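Local coordinates for uncharacterized protein (Pectobacterium carotovorum, PDB 2PH0) that probably acts as a cytosolic haem carrier in bacterial haem utilisation, at residues Trp58-Leu63 / Glu73-Leu78; Ile64-Asp69 / Met133-Leu138; His85-Leu90 / His99-Ser104; His107-Glu112 / Val124-Asn129. All coordinates share one frame; numbering follows the deposited sequence.

Contact 1: residues Trp58-Leu63 / Glu73-Leu78; sequences WGEVTL and EFKSEL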
loop_
_atom_site.group_PDB
_atom_site.type_symbol
_atom_site.label_atom_id
_atom_site.label_comp_id
_atom_site.label_asym_id
_atom_site.label_seq_id
_atom_site.Cartn_x
_atom_site.Cartn_y
_atom_site.Cartn_z
ATOM N N TRP B 58 -4.141 13.671 -15.010
ATOM C CA TRP B 58 -3.854 12.780 -16.139
ATOM C C TRP B 58 -4.873 11.695 -16.446
ATOM O O TRP B 58 -4.675 10.912 -17.375
ATOM C CB TRP B 58 -2.499 12.095 -15.941
ATOM C CG TRP B 58 -1.329 13.017 -15.905
ATOM C CD1 TRP B 58 -1.336 14.362 -16.122
ATOM C CD2 TRP B 58 0.024 12.664 -15.608
ATOM N NE1 TRP B 58 -0.075 14.871 -15.973
ATOM C CE2 TRP B 58 0.783 13.850 -15.658
ATOM C CE3 TRP B 58 0.670 11.458 -15.302
ATOM C CZ2 TRP B 58 2.160 13.873 -15.410
ATOM C CZ3 TRP B 58 2.038 11.473 -15.056
ATOM C CH2 TRP B 58 2.770 12.677 -15.111
ATOM N N GLY B 59 -5.960 11.634 -15.689
ATOM C CA GLY B 59 -6.936 10.591 -15.938
ATOM C C GLY B 59 -6.552 9.343 -15.163
ATOM O O GLY B 59 -5.735 9.412 -14.250
ATOM N N GLU B 60 -7.118 8.200 -15.534
ATOM C CA GLU B 60 -6.842 6.950 -14.832
ATOM C C GLU B 60 -5.405 6.444 -14.929
ATOM O O GLU B 60 -4.832 6.332 -16.011
ATOM C CB GLU B 60 -7.798 5.861 -15.320
ATOM C CG GLU B 60 -7.642 4.522 -14.617
ATOM C CD GLU B 60 -8.780 3.570 -14.941
ATOM O OE1 GLU B 60 -9.911 3.818 -14.470
ATOM O OE2 GLU B 60 -8.543 2.585 -15.675
ATOM N N VAL B 61 -4.835 6.145 -13.770
ATOM C CA VAL B 61 -3.478 5.620 -13.662
ATOM C C VAL B 61 -3.568 4.437 -12.707
ATOM O O VAL B 61 -4.650 4.117 -12.213
ATOM C CB VAL B 61 -2.501 6.677 -13.079
ATOM C CG1 VAL B 61 -2.308 7.818 -14.063
ATOM C CG2 VAL B 61 -3.035 7.214 -11.766
ATOM N N THR B 62 -2.444 3.770 -12.467
ATOM C CA THR B 62 -2.436 2.636 -11.551
ATOM C C THR B 62 -1.477 2.932 -10.411
ATOM O O THR B 62 -0.269 3.054 -10.634
ATOM C CB THR B 62 -1.970 1.338 -12.248
ATOM O OG1 THR B 62 -2.918 0.956 -13.257
ATOM C CG2 THR B 62 -1.844 0.217 -11.232
ATOM N N LEU B 63 -2.005 3.078 -9.197
ATOM C CA LEU B 63 -1.151 3.334 -8.038
ATOM C C LEU B 63 -0.837 1.968 -7.450
ATOM O O LEU B 63 -1.729 1.141 -7.279
ATOM C CB LEU B 63 -1.862 4.215 -7.003
ATOM C CG LEU B 63 -1.003 4.553 -5.776
ATOM C CD1 LEU B 63 -1.385 5.917 -5.230
ATOM C CD2 LEU B 63 -1.176 3.477 -4.716
ATOM N N GLU B 73 -2.333 -3.161 -6.273
ATOM C CA GLU B 73 -2.487 -2.274 -7.420
ATOM C C GLU B 73 -3.899 -1.721 -7.514
ATOM O O GLU B 73 -4.864 -2.446 -7.325
ATOM C CB GLU B 73 -2.168 -3.037 -8.698
ATOM C CG GLU B 73 -0.846 -3.760 -8.671
ATOM C CD GLU B 73 -0.693 -4.701 -9.843
ATOM O OE1 GLU B 73 -1.063 -4.307 -10.970
ATOM O OE2 GLU B 73 -0.198 -5.828 -9.636
ATOM N N PHE B 74 -4.019 -0.435 -7.819
ATOM C CA PHE B 74 -5.338 0.166 -7.929
ATOM C C PHE B 74 -5.430 1.140 -9.080
ATOM O O PHE B 74 -4.695 2.125 -9.127
ATOM C CB PHE B 74 -5.708 0.884 -6.640
ATOM C CG PHE B 74 -7.177 1.168 -6.523
ATOM C CD1 PHE B 74 -7.707 2.374 -6.972
ATOM C CD2 PHE B 74 -8.040 0.208 -5.998
ATOM C CE1 PHE B 74 -9.077 2.620 -6.904
ATOM C CE2 PHE B 74 -9.414 0.444 -5.928
ATOM C CZ PHE B 74 -9.932 1.654 -6.382
ATOM N N LYS B 75 -6.361 0.868 -9.987
ATOM C CA LYS B 75 -6.575 1.699 -11.161
ATOM C C LYS B 75 -7.658 2.738 -10.943
ATOM O O LYS B 75 -8.823 2.399 -10.735
ATOM C CB LYS B 75 -6.978 0.848 -12.368
ATOM C CG LYS B 75 -5.900 -0.049 -12.916
ATOM C CD LYS B 75 -6.091 -0.240 -14.413
ATOM C CE LYS B 75 -5.895 1.077 -15.155
ATOM N NZ LYS B 75 -6.078 0.939 -16.628
ATOM N N SER B 76 -7.273 4.006 -11.003
ATOM C CA SER B 76 -8.220 5.096 -10.844
ATOM C C SER B 76 -7.521 6.417 -11.067
ATOM O O SER B 76 -6.296 6.470 -11.211
ATOM C CB SER B 76 -8.841 5.084 -9.442
ATOM O OG SER B 76 -7.855 5.287 -8.450
ATOM N N GLU B 77 -8.317 7.479 -11.108
ATOM C CA GLU B 77 -7.811 8.826 -11.289
ATOM C C GLU B 77 -7.228 9.161 -9.924
ATOM O O GLU B 77 -7.841 8.873 -8.903
ATOM C CB GLU B 77 -8.980 9.755 -11.639
ATOM C CG GLU B 77 -8.638 11.211 -11.881
ATOM C CD GLU B 77 -9.862 12.012 -12.313
ATOM O OE1 GLU B 77 -10.894 11.947 -11.612
ATOM O OE2 GLU B 77 -9.795 12.701 -13.347
ATOM N N LEU B 78 -6.037 9.740 -9.899
ATOM C CA LEU B 78 -5.398 10.079 -8.639
ATOM C C LEU B 78 -6.186 11.172 -7.912
ATOM O O LEU B 78 -6.437 12.245 -8.458
ATOM C CB LEU B 78 -3.965 10.542 -8.903
ATOM C CG LEU B 78 -2.943 10.223 -7.812
ATOM C CD1 LEU B 78 -2.883 8.716 -7.583
ATOM C CD2 LEU B 78 -1.585 10.758 -8.219
HETATM O O HOH W 1 -7.276 13.147 -13.894
HETATM O O HOH W 2 -5.034 10.829 -12.153
#
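Val61 and Leu63 pair with Ser76 and Phe74 in the antiparallel beta hairpin of strands 60-66 and 70-75. Four backbone hydrogen bonds join these two pairs. Val61 N reaches Ser76 O at 3.0 Å, almost straight at the hydrogen, yet the donor stands 54° above the carbonyl plane. The return bond, Ser76 N to Val61 O, measures 2.9 Å. Between them Thr62 faces Lys75 in a non-hydrogen-bonded pair, with both side chains on one face of the sheet. Lys75 CG passes 3.2 Å from Thr62 OG1. The lysine chain then bends (chi3 65°) and crosses the extended Glu60 chain at about a right angle. Its NZ forms a salt bridge with Glu60 OE2 at 3.1 Å, weak as a hydrogen bond. Strand 70-75 is an outermost strand of the six-stranded sheet within this chain, but Glu73 and Phe74 pair with an antiparallel strand of the second subunit. The sheet therefore runs on across the dimer interface. The chain turns a corner at Ser76. Beyond it Leu78 CD1 packs 4.0 Å from Leu63 CD1, and Trp52 of helix 48-55 touches both leucines. Two waters bridge Gly59 to the other segment, beyond the regular pairing. One accepts from Gly59 N and donates to Glu77 OE2 at 2.6 Å. The other accepts from Leu78 N and donates to Gly59 O.

Contact 2: residues Ile64-Asp69 / Met133-Leu138; sequences ISHTAD and MFKIFL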
loop_
_atom_site.group_PDB
_atom_site.type_symbol
_atom_site.label_atom_id
_atom_site.label_comp_id
_atom_site.label_asym_id
_atom_site.label_seq_id
_atom_site.Cartn_x
_atom_site.Cartn_y
_atom_site.Cartn_z
ATOM N N ILE B 64 0.431 1.730 -7.147
ATOM C CA ILE B 64 0.853 0.435 -6.638
ATOM C C ILE B 64 1.701 0.543 -5.386
ATOM O O ILE B 64 2.567 1.416 -5.287
ATOM C CB ILE B 64 1.703 -0.320 -7.697
ATOM C CG1 ILE B 64 0.865 -0.605 -8.942
ATOM C CG2 ILE B 64 2.260 -1.619 -7.109
ATOM C CD1 ILE B 64 1.652 -1.254 -10.067
ATOM N N SER B 65 1.423 -0.338 -4.430
ATOM C CA SER B 65 2.195 -0.427 -3.200
ATOM C C SER B 65 2.952 -1.730 -3.424
ATOM O O SER B 65 2.335 -2.774 -3.622
ATOM C CB SER B 65 1.288 -0.582 -1.983
ATOM O OG SER B 65 2.082 -0.765 -0.825
ATOM N N HIS B 66 4.278 -1.679 -3.399
ATOM C CA HIS B 66 5.062 -2.877 -3.661
ATOM C C HIS B 66 6.046 -3.206 -2.550
ATOM O O HIS B 66 7.010 -2.473 -2.323
ATOM C CB HIS B 66 5.814 -2.709 -4.986
ATOM C CG HIS B 66 6.498 -3.952 -5.463
ATOM N ND1 HIS B 66 7.263 -4.746 -4.637
ATOM C CD2 HIS B 66 6.549 -4.528 -6.688
ATOM C CE1 HIS B 66 7.753 -5.759 -5.331
ATOM N NE2 HIS B 66 7.333 -5.649 -6.578
ATOM N N THR B 67 5.784 -4.304 -1.850
ATOM C CA THR B 67 6.666 -4.748 -0.779
ATOM C C THR B 67 6.879 -6.241 -0.979
ATOM O O THR B 67 6.283 -6.844 -1.871
ATOM C CB THR B 67 6.045 -4.534 0.613
ATOM O OG1 THR B 67 5.051 -5.535 0.845
ATOM C CG2 THR B 67 5.398 -3.156 0.706
ATOM N N ALA B 68 7.723 -6.837 -0.148
ATOM C CA ALA B 68 7.996 -8.259 -0.256
ATOM C C ALA B 68 6.767 -9.107 0.054
ATOM O O ALA B 68 6.547 -10.151 -0.567
ATOM C CB ALA B 68 9.140 -8.633 0.680
ATOM N N ASP B 69 5.952 -8.657 1.002
ATOM C CA ASP B 69 4.777 -9.428 1.388
ATOM C C ASP B 69 3.505 -9.154 0.604
ATOM O O ASP B 69 2.570 -9.956 0.629
ATOM C CB ASP B 69 4.498 -9.236 2.874
ATOM C CG ASP B 69 5.702 -9.540 3.727
ATOM O OD1 ASP B 69 6.312 -10.615 3.541
ATOM O OD2 ASP B 69 6.037 -8.702 4.585
HETATM N N MSE B 133 7.633 4.279 -1.579
HETATM C CA MSE B 133 6.445 4.460 -0.750
HETATM C C MSE B 133 5.275 3.952 -1.586
HETATM O O MSE B 133 4.358 3.295 -1.083
HETATM C CB MSE B 133 6.291 5.937 -0.403
HETATM C CG MSE B 133 7.407 6.433 0.501
HETATM SE SE MSE B 133 7.513 8.349 0.610
HETATM C CE MSE B 133 5.632 8.729 0.840
ATOM N N PHE B 134 5.328 4.253 -2.878
ATOM C CA PHE B 134 4.334 3.805 -3.838
ATOM C C PHE B 134 4.811 4.193 -5.230
ATOM O O PHE B 134 5.776 4.947 -5.377
ATOM C CB PHE B 134 2.936 4.403 -3.565
ATOM C CG PHE B 134 2.939 5.874 -3.265
ATOM C CD1 PHE B 134 3.074 6.327 -1.959
ATOM C CD2 PHE B 134 2.823 6.810 -4.289
ATOM C CE1 PHE B 134 3.099 7.691 -1.674
ATOM C CE2 PHE B 134 2.847 8.178 -4.014
ATOM C CZ PHE B 134 2.988 8.618 -2.705
ATOM N N LYS B 135 4.144 3.666 -6.246
ATOM C CA LYS B 135 4.521 3.962 -7.624
ATOM C C LYS B 135 3.262 4.261 -8.403
ATOM O O LYS B 135 2.184 3.774 -8.058
ATOM C CB LYS B 135 5.193 2.751 -8.267
ATOM C CG LYS B 135 6.317 2.117 -7.476
ATOM C CD LYS B 135 6.825 0.908 -8.246
ATOM C CE LYS B 135 7.825 0.095 -7.448
ATOM N NZ LYS B 135 8.198 -1.126 -8.207
ATOM N N ILE B 136 3.394 5.049 -9.462
ATOM C CA ILE B 136 2.253 5.360 -10.300
ATOM C C ILE B 136 2.630 4.993 -11.738
ATOM O O ILE B 136 3.641 5.470 -12.243
ATOM C CB ILE B 136 1.901 6.860 -10.225
ATOM C CG1 ILE B 136 1.559 7.237 -8.777
ATOM C CG2 ILE B 136 0.716 7.168 -11.133
ATOM C CD1 ILE B 136 1.332 8.714 -8.568
ATOM N N PHE B 137 1.840 4.132 -12.376
ATOM C CA PHE B 137 2.111 3.719 -13.760
ATOM C C PHE B 137 1.082 4.276 -14.731
ATOM O O PHE B 137 -0.105 4.330 -14.418
ATOM C CB PHE B 137 2.106 2.189 -13.894
ATOM C CG PHE B 137 3.299 1.517 -13.289
ATOM C CD1 PHE B 137 3.378 1.305 -11.918
ATOM C CD2 PHE B 137 4.353 1.094 -14.092
ATOM C CE1 PHE B 137 4.490 0.676 -11.358
ATOM C CE2 PHE B 137 5.467 0.466 -13.537
ATOM C CZ PHE B 137 5.535 0.257 -12.168
ATOM N N LEU B 138 1.544 4.668 -15.918
ATOM C CA LEU B 138 0.667 5.192 -16.953
ATOM C C LEU B 138 -0.115 4.040 -17.560
ATOM O O LEU B 138 0.356 2.899 -17.551
ATOM C CB LEU B 138 1.482 5.871 -18.060
ATOM C CG LEU B 138 2.431 7.000 -17.654
ATOM C CD1 LEU B 138 2.952 7.685 -18.911
ATOM C CD2 LEU B 138 1.699 8.008 -16.780
HETATM O O HOH W 3 5.480 0.565 -2.209
#
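The Phe137 ring meets the tip of Ile64 at an oblique angle, with Ile64 CD1 3.6 Å from Phe137 CD1. Ile64 puts CG1 beside its backbone N (chi1 -63°) and extends from there toward the ring. The His66 ring likewise has Lys135 NZ set obliquely to it, 4.1 Å from His66 CD2. The Phe134 ring leads away from strand 60-66 and stacks on Phe125 of strand 118-126. Ile64 and Lys135 form an antiparallel hydrogen-bonded pair between two inner, neighbouring strands of the larger sheet. Ile64 N bonds to Lys135 O at 2.8 Å, and Lys135 N returns to Ile64 O at 2.9 Å. Past this pair the strands diverge, their axes 138° apart. A water there accepts from His66 N at 2.8 Å. Lys135 is extended and buried, and its NZ makes a salt bridge with Glu18. That carboxylate would offset the lysine charge, which might otherwise disfavour a proton on the nearby His66.

Contact 3: residues His85-Leu90 / His99-Ser104; sequences HGYFNL and HIRATS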
loop_
_atom_site.group_PDB
_atom_site.type_symbol
_atom_site.label_atom_id
_atom_site.label_comp_id
_atom_site.label_asym_id
_atom_site.label_seq_id
_atom_site.Cartn_x
_atom_site.Cartn_y
_atom_site.Cartn_z
ATOM N N HIS B 85 -1.891 18.608 9.843
ATOM C CA HIS B 85 -1.275 17.824 10.906
ATOM C C HIS B 85 -0.083 16.970 10.480
ATOM O O HIS B 85 0.213 15.957 11.109
ATOM C CB HIS B 85 -2.335 16.940 11.570
ATOM C CG HIS B 85 -3.465 17.713 12.174
ATOM N ND1 HIS B 85 -4.787 17.376 11.978
ATOM C CD2 HIS B 85 -3.471 18.820 12.954
ATOM C CE1 HIS B 85 -5.559 18.242 12.611
ATOM N NE2 HIS B 85 -4.784 19.129 13.211
ATOM N N GLY B 86 0.608 17.378 9.423
ATOM C CA GLY B 86 1.765 16.619 8.993
ATOM C C GLY B 86 1.475 15.573 7.937
ATOM O O GLY B 86 2.371 14.835 7.530
ATOM N N TYR B 87 0.229 15.507 7.488
ATOM C CA TYR B 87 -0.153 14.548 6.464
ATOM C C TYR B 87 -0.847 15.178 5.271
ATOM O O TYR B 87 -1.531 16.193 5.397
ATOM C CB TYR B 87 -1.076 13.470 7.047
ATOM C CG TYR B 87 -0.340 12.348 7.735
ATOM C CD1 TYR B 87 0.219 12.524 9.000
ATOM C CD2 TYR B 87 -0.161 11.118 7.096
ATOM C CE1 TYR B 87 0.942 11.502 9.616
ATOM C CE2 TYR B 87 0.559 10.090 7.699
ATOM C CZ TYR B 87 1.110 10.290 8.958
ATOM O OH TYR B 87 1.840 9.286 9.548
ATOM N N PHE B 88 -0.631 14.575 4.106
ATOM C CA PHE B 88 -1.271 15.001 2.867
ATOM C C PHE B 88 -2.472 14.060 2.809
ATOM O O PHE B 88 -2.332 12.860 2.554
ATOM C CB PHE B 88 -0.337 14.773 1.676
ATOM C CG PHE B 88 -0.929 15.164 0.342
ATOM C CD1 PHE B 88 -1.233 16.494 0.059
ATOM C CD2 PHE B 88 -1.155 14.204 -0.640
ATOM C CE1 PHE B 88 -1.746 16.865 -1.188
ATOM C CE2 PHE B 88 -1.670 14.562 -1.891
ATOM C CZ PHE B 88 -1.966 15.897 -2.166
ATOM N N ASN B 89 -3.653 14.605 3.071
ATOM C CA ASN B 89 -4.869 13.808 3.112
ATOM C C ASN B 89 -5.626 13.815 1.793
ATOM O O ASN B 89 -5.951 14.873 1.258
ATOM C CB ASN B 89 -5.751 14.327 4.249
ATOM C CG ASN B 89 -4.996 14.405 5.562
ATOM O OD1 ASN B 89 -4.538 13.388 6.086
ATOM N ND2 ASN B 89 -4.841 15.615 6.088
ATOM N N LEU B 90 -5.908 12.620 1.281
ATOM C CA LEU B 90 -6.598 12.463 0.006
ATOM C C LEU B 90 -8.108 12.456 0.130
ATOM O O LEU B 90 -8.668 11.947 1.100
ATOM C CB LEU B 90 -6.155 11.158 -0.673
ATOM C CG LEU B 90 -4.647 10.923 -0.769
ATOM C CD1 LEU B 90 -4.383 9.619 -1.522
ATOM C CD2 LEU B 90 -3.988 12.081 -1.488
ATOM N N HIS B 99 -3.700 8.701 3.405
ATOM C CA HIS B 99 -2.929 9.768 4.019
ATOM C C HIS B 99 -1.458 9.506 3.758
ATOM O O HIS B 99 -0.957 8.431 4.075
ATOM C CB HIS B 99 -3.185 9.759 5.524
ATOM C CG HIS B 99 -4.638 9.730 5.883
ATOM N ND1 HIS B 99 -5.418 10.866 5.919
ATOM C CD2 HIS B 99 -5.469 8.695 6.157
ATOM C CE1 HIS B 99 -6.666 10.531 6.198
ATOM N NE2 HIS B 99 -6.723 9.221 6.347
ATOM N N ILE B 100 -0.772 10.484 3.176
ATOM C CA ILE B 100 0.651 10.343 2.884
ATOM C C ILE B 100 1.444 11.289 3.783
ATOM O O ILE B 100 1.185 12.496 3.809
ATOM C CB ILE B 100 0.921 10.658 1.397
ATOM C CG1 ILE B 100 0.128 9.680 0.527
ATOM C CG2 ILE B 100 2.415 10.577 1.100
ATOM C CD1 ILE B 100 0.009 10.079 -0.939
ATOM N N ARG B 101 2.408 10.749 4.523
ATOM C CA ARG B 101 3.204 11.571 5.430
ATOM C C ARG B 101 4.097 12.537 4.660
ATOM O O ARG B 101 4.951 12.122 3.869
ATOM C CB ARG B 101 4.042 10.696 6.361
ATOM C CG ARG B 101 4.771 11.504 7.432
ATOM C CD ARG B 101 5.553 10.615 8.385
ATOM N NE ARG B 101 4.684 9.701 9.119
ATOM C CZ ARG B 101 5.082 8.956 10.145
ATOM N NH1 ARG B 101 6.340 9.016 10.562
ATOM N NH2 ARG B 101 4.224 8.147 10.754
ATOM N N ALA B 102 3.895 13.829 4.925
ATOM C CA ALA B 102 4.604 14.929 4.260
ATOM C C ALA B 102 6.128 14.890 4.217
ATOM O O ALA B 102 6.726 15.076 3.162
ATOM C CB ALA B 102 4.147 16.258 4.859
ATOM N N THR B 103 6.758 14.670 5.364
ATOM C CA THR B 103 8.216 14.640 5.443
ATOM C C THR B 103 8.856 13.367 4.888
ATOM O O THR B 103 10.079 13.286 4.758
ATOM C CB THR B 103 8.681 14.777 6.910
ATOM O OG1 THR B 103 10.109 14.899 6.953
ATOM C CG2 THR B 103 8.266 13.535 7.714
ATOM N N SER B 104 8.041 12.378 4.555
ATOM C CA SER B 104 8.579 11.105 4.096
ATOM C C SER B 104 9.248 11.043 2.729
ATOM O O SER B 104 10.280 10.384 2.577
ATOM C CB SER B 104 7.492 10.031 4.173
ATOM O OG SER B 104 7.195 9.731 5.524
#
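His99 meets Asn89 through a side-chain hydrogen bond, in a non-hydrogen-bonded pair of the antiparallel hairpin 87-90/96-101. His99 ND1 donates to Asn89 OD1 at 2.7 Å. The oxygen lies near the plane of the imidazole, at its edge, while the amide plane is turned 72° from the ring. This direction is consistent with an N-H on ND1, and the bond would hold the turn of the ring. His99 CB also touches Tyr87 CD2. Ile100 follows, in a hydrogen-bonded pair with Phe88. Phe88 N to Ile100 O is 2.8 Å, and Ile100 N to Phe88 O is 2.9 Å. On this face Ile100 CD1 sits at the edge of the Phe88 ring, 4.3 Å from CD2. Arg101 comes next. Its CA lies over one face of the Tyr87 ring, offset toward the rim, in a CH-pi contact. The arginine chain bends at chi3 (-62°), so that its guanidinium comes round to the tip of the tyrosine. NE and NH2 both donate to Tyr87 OH, each at 2.9 Å, side-on and nearly in the guanidinium plane. The ring and guanidinium planes stand 77° apart. Ala102 N closes the pairing with a bond to Gly86 O of 3.2 Å. Ile100 packs against Phe48 and Trp52 of helix 48-55 and against Phe134 of strand 132-137. His99 and Ile100 also pair with an antiparallel strand of the second subunit.

Contact 4: residues His107-Glu112 / Val124-Asn129; sequences HIAFIE and VFFNAN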
loop_
_atom_site.group_PDB
_atom_site.type_symbol
_atom_site.label_atom_id
_atom_site.label_comp_id
_atom_site.label_asym_id
_atom_site.label_seq_id
_atom_site.Cartn_x
_atom_site.Cartn_y
_atom_site.Cartn_z
ATOM N N HIS B 107 12.899 11.466 -2.488
ATOM C CA HIS B 107 13.293 11.358 -3.890
ATOM C C HIS B 107 12.109 10.954 -4.756
ATOM O O HIS B 107 11.215 10.226 -4.316
ATOM C CB HIS B 107 14.395 10.309 -4.058
ATOM C CG HIS B 107 15.644 10.607 -3.285
ATOM N ND1 HIS B 107 16.480 11.658 -3.596
ATOM C CD2 HIS B 107 16.191 9.994 -2.210
ATOM C CE1 HIS B 107 17.489 11.678 -2.743
ATOM N NE2 HIS B 107 17.338 10.680 -1.893
ATOM N N ILE B 108 12.100 11.443 -5.990
ATOM C CA ILE B 108 11.043 11.104 -6.931
ATOM C C ILE B 108 11.735 10.738 -8.234
ATOM O O ILE B 108 12.685 11.406 -8.650
ATOM C CB ILE B 108 10.080 12.286 -7.169
ATOM C CG1 ILE B 108 9.392 12.676 -5.854
ATOM C CG2 ILE B 108 9.026 11.900 -8.208
ATOM C CD1 ILE B 108 8.402 13.833 -5.975
ATOM N N ALA B 109 11.279 9.668 -8.870
ATOM C CA ALA B 109 11.891 9.245 -10.125
ATOM C C ALA B 109 10.859 9.002 -11.209
ATOM O O ALA B 109 9.793 8.425 -10.960
ATOM C CB ALA B 109 12.719 7.967 -9.906
ATOM N N PHE B 110 11.186 9.459 -12.417
ATOM C CA PHE B 110 10.345 9.263 -13.587
ATOM C C PHE B 110 11.123 8.232 -14.407
ATOM O O PHE B 110 12.200 8.512 -14.931
ATOM C CB PHE B 110 10.178 10.577 -14.355
ATOM C CG PHE B 110 9.294 11.579 -13.656
ATOM C CD1 PHE B 110 9.768 12.324 -12.580
ATOM C CD2 PHE B 110 7.983 11.766 -14.072
ATOM C CE1 PHE B 110 8.934 13.247 -11.929
ATOM C CE2 PHE B 110 7.145 12.682 -13.429
ATOM C CZ PHE B 110 7.626 13.422 -12.357
ATOM N N ILE B 111 10.570 7.028 -14.494
ATOM C CA ILE B 111 11.239 5.924 -15.168
ATOM C C ILE B 111 10.516 5.431 -16.402
ATOM O O ILE B 111 9.325 5.140 -16.353
ATOM C CB ILE B 111 11.376 4.727 -14.200
ATOM C CG1 ILE B 111 12.030 5.184 -12.893
ATOM C CG2 ILE B 111 12.179 3.612 -14.845
ATOM C CD1 ILE B 111 12.074 4.112 -11.827
ATOM N N GLU B 112 11.244 5.332 -17.510
ATOM C CA GLU B 112 10.676 4.811 -18.742
ATOM C C GLU B 112 11.554 3.614 -19.097
ATOM O O GLU B 112 12.703 3.779 -19.494
ATOM C CB GLU B 112 10.709 5.868 -19.848
ATOM C CG GLU B 112 9.747 7.024 -19.602
ATOM C CD GLU B 112 9.743 8.067 -20.718
ATOM O OE1 GLU B 112 10.717 8.843 -20.832
ATOM O OE2 GLU B 112 8.761 8.108 -21.483
ATOM N N VAL B 124 8.009 7.035 -9.321
ATOM C CA VAL B 124 8.249 6.362 -8.047
ATOM C C VAL B 124 8.617 7.345 -6.941
ATOM O O VAL B 124 9.471 8.199 -7.123
ATOM C CB VAL B 124 9.370 5.324 -8.197
ATOM C CG1 VAL B 124 9.508 4.517 -6.915
ATOM C CG2 VAL B 124 9.059 4.391 -9.387
ATOM N N PHE B 125 7.957 7.211 -5.792
ATOM C CA PHE B 125 8.191 8.082 -4.641
ATOM C C PHE B 125 8.955 7.292 -3.585
ATOM O O PHE B 125 8.502 6.238 -3.145
ATOM C CB PHE B 125 6.844 8.576 -4.089
ATOM C CG PHE B 125 6.034 9.360 -5.090
ATOM C CD1 PHE B 125 5.894 10.740 -4.961
ATOM C CD2 PHE B 125 5.404 8.717 -6.156
ATOM C CE1 PHE B 125 5.135 11.468 -5.878
ATOM C CE2 PHE B 125 4.641 9.433 -7.076
ATOM C CZ PHE B 125 4.507 10.813 -6.935
ATOM N N PHE B 126 10.113 7.811 -3.185
ATOM C CA PHE B 126 10.997 7.149 -2.224
ATOM C C PHE B 126 11.123 7.856 -0.877
ATOM O O PHE B 126 11.110 9.081 -0.806
ATOM C CB PHE B 126 12.419 7.060 -2.792
ATOM C CG PHE B 126 12.518 6.372 -4.121
ATOM C CD1 PHE B 126 12.787 5.008 -4.194
ATOM C CD2 PHE B 126 12.397 7.097 -5.301
ATOM C CE1 PHE B 126 12.943 4.374 -5.426
ATOM C CE2 PHE B 126 12.549 6.467 -6.542
ATOM C CZ PHE B 126 12.824 5.107 -6.597
ATOM N N ASN B 127 11.286 7.071 0.186
ATOM C CA ASN B 127 11.478 7.640 1.514
ATOM C C ASN B 127 12.989 7.767 1.758
ATOM O O ASN B 127 13.795 7.474 0.869
ATOM C CB ASN B 127 10.823 6.762 2.601
ATOM C CG ASN B 127 11.369 5.345 2.634
ATOM O OD1 ASN B 127 12.482 5.079 2.182
ATOM N ND2 ASN B 127 10.588 4.427 3.198
ATOM N N ALA B 128 13.372 8.196 2.956
ATOM C CA ALA B 128 14.786 8.378 3.279
ATOM C C ALA B 128 15.608 7.097 3.230
ATOM O O ALA B 128 16.809 7.140 2.959
ATOM C CB ALA B 128 14.927 9.039 4.653
ATOM N N ASN B 129 14.973 5.959 3.491
ATOM C CA ASN B 129 15.679 4.681 3.458
ATOM C C ASN B 129 15.859 4.137 2.045
ATOM O O ASN B 129 16.475 3.091 1.859
ATOM C CB ASN B 129 14.956 3.635 4.306
ATOM C CG ASN B 129 15.058 3.918 5.788
ATOM O OD1 ASN B 129 16.117 4.300 6.285
ATOM N ND2 ASN B 129 13.960 3.719 6.507
#
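His107 and Ala109 form antiparallel hydrogen-bonded pairs with Phe126 and Val124, and the axes of the two strands run 161° apart. Phe126 N bonds to His107 O at 2.9 Å, whereas the return from His107 N to Phe126 O is weak at 3.4 Å. Val124 N to Ala109 O is 2.8 Å. Phe126 presents its edge to the partner strand. Ala109 CB lies near the plane of the ring, 3.7 Å from Phe126 CE2, and His107 O is also at the edge. Val124 CG1 covers one face of the same ring, offset toward the rim. Along this side of the sheet Ile111 CD1 meets Val124 CG2 at 3.9 Å. Val32 of helix 28-33 touches Ala109, Ile111 and Phe126, and the ring of Phe29 meets Phe126 edge-to-face. On the other face of the hairpin Ile108 and Phe125 lie side by side and point the same way. Ile108 CD1 reaches Phe125 CE1 at 4.0 Å, oblique to the ring. The Phe125 ring also meets that of Phe48. No side-chain hydrogen bond or salt bridge crosses between the segments. The pairing thus rests on backbone bonds and on apolar packing of both faces, in keeping with its buried place.

In the fold
Contacts 1, 2 and 4 belong to one antiparallel six-stranded sheet, and contact 3 lies in the smaller three-stranded sheet. Contacts 1 and 2 share strand 60-66, with Thr62 O 2.9 Å from Phe137 N. Strand 132-137 then passes the sheet on to contact 4, where Met133 N is 2.7 Å from Phe125 O. The centres of contacts 2 and 4 are about 11 Å apart. Contact 3 is about 17 Å from contact 2 by centres, yet CE of selenomethionine Met133 packs 3.7 Å from Ile100 CG2. Asp69 of the second subunit hydrogen-bonds Ser104 of contact 3 and Asn127 of contact 4, while Asp69 of this chain makes a salt bridge with Arg101 of the second subunit.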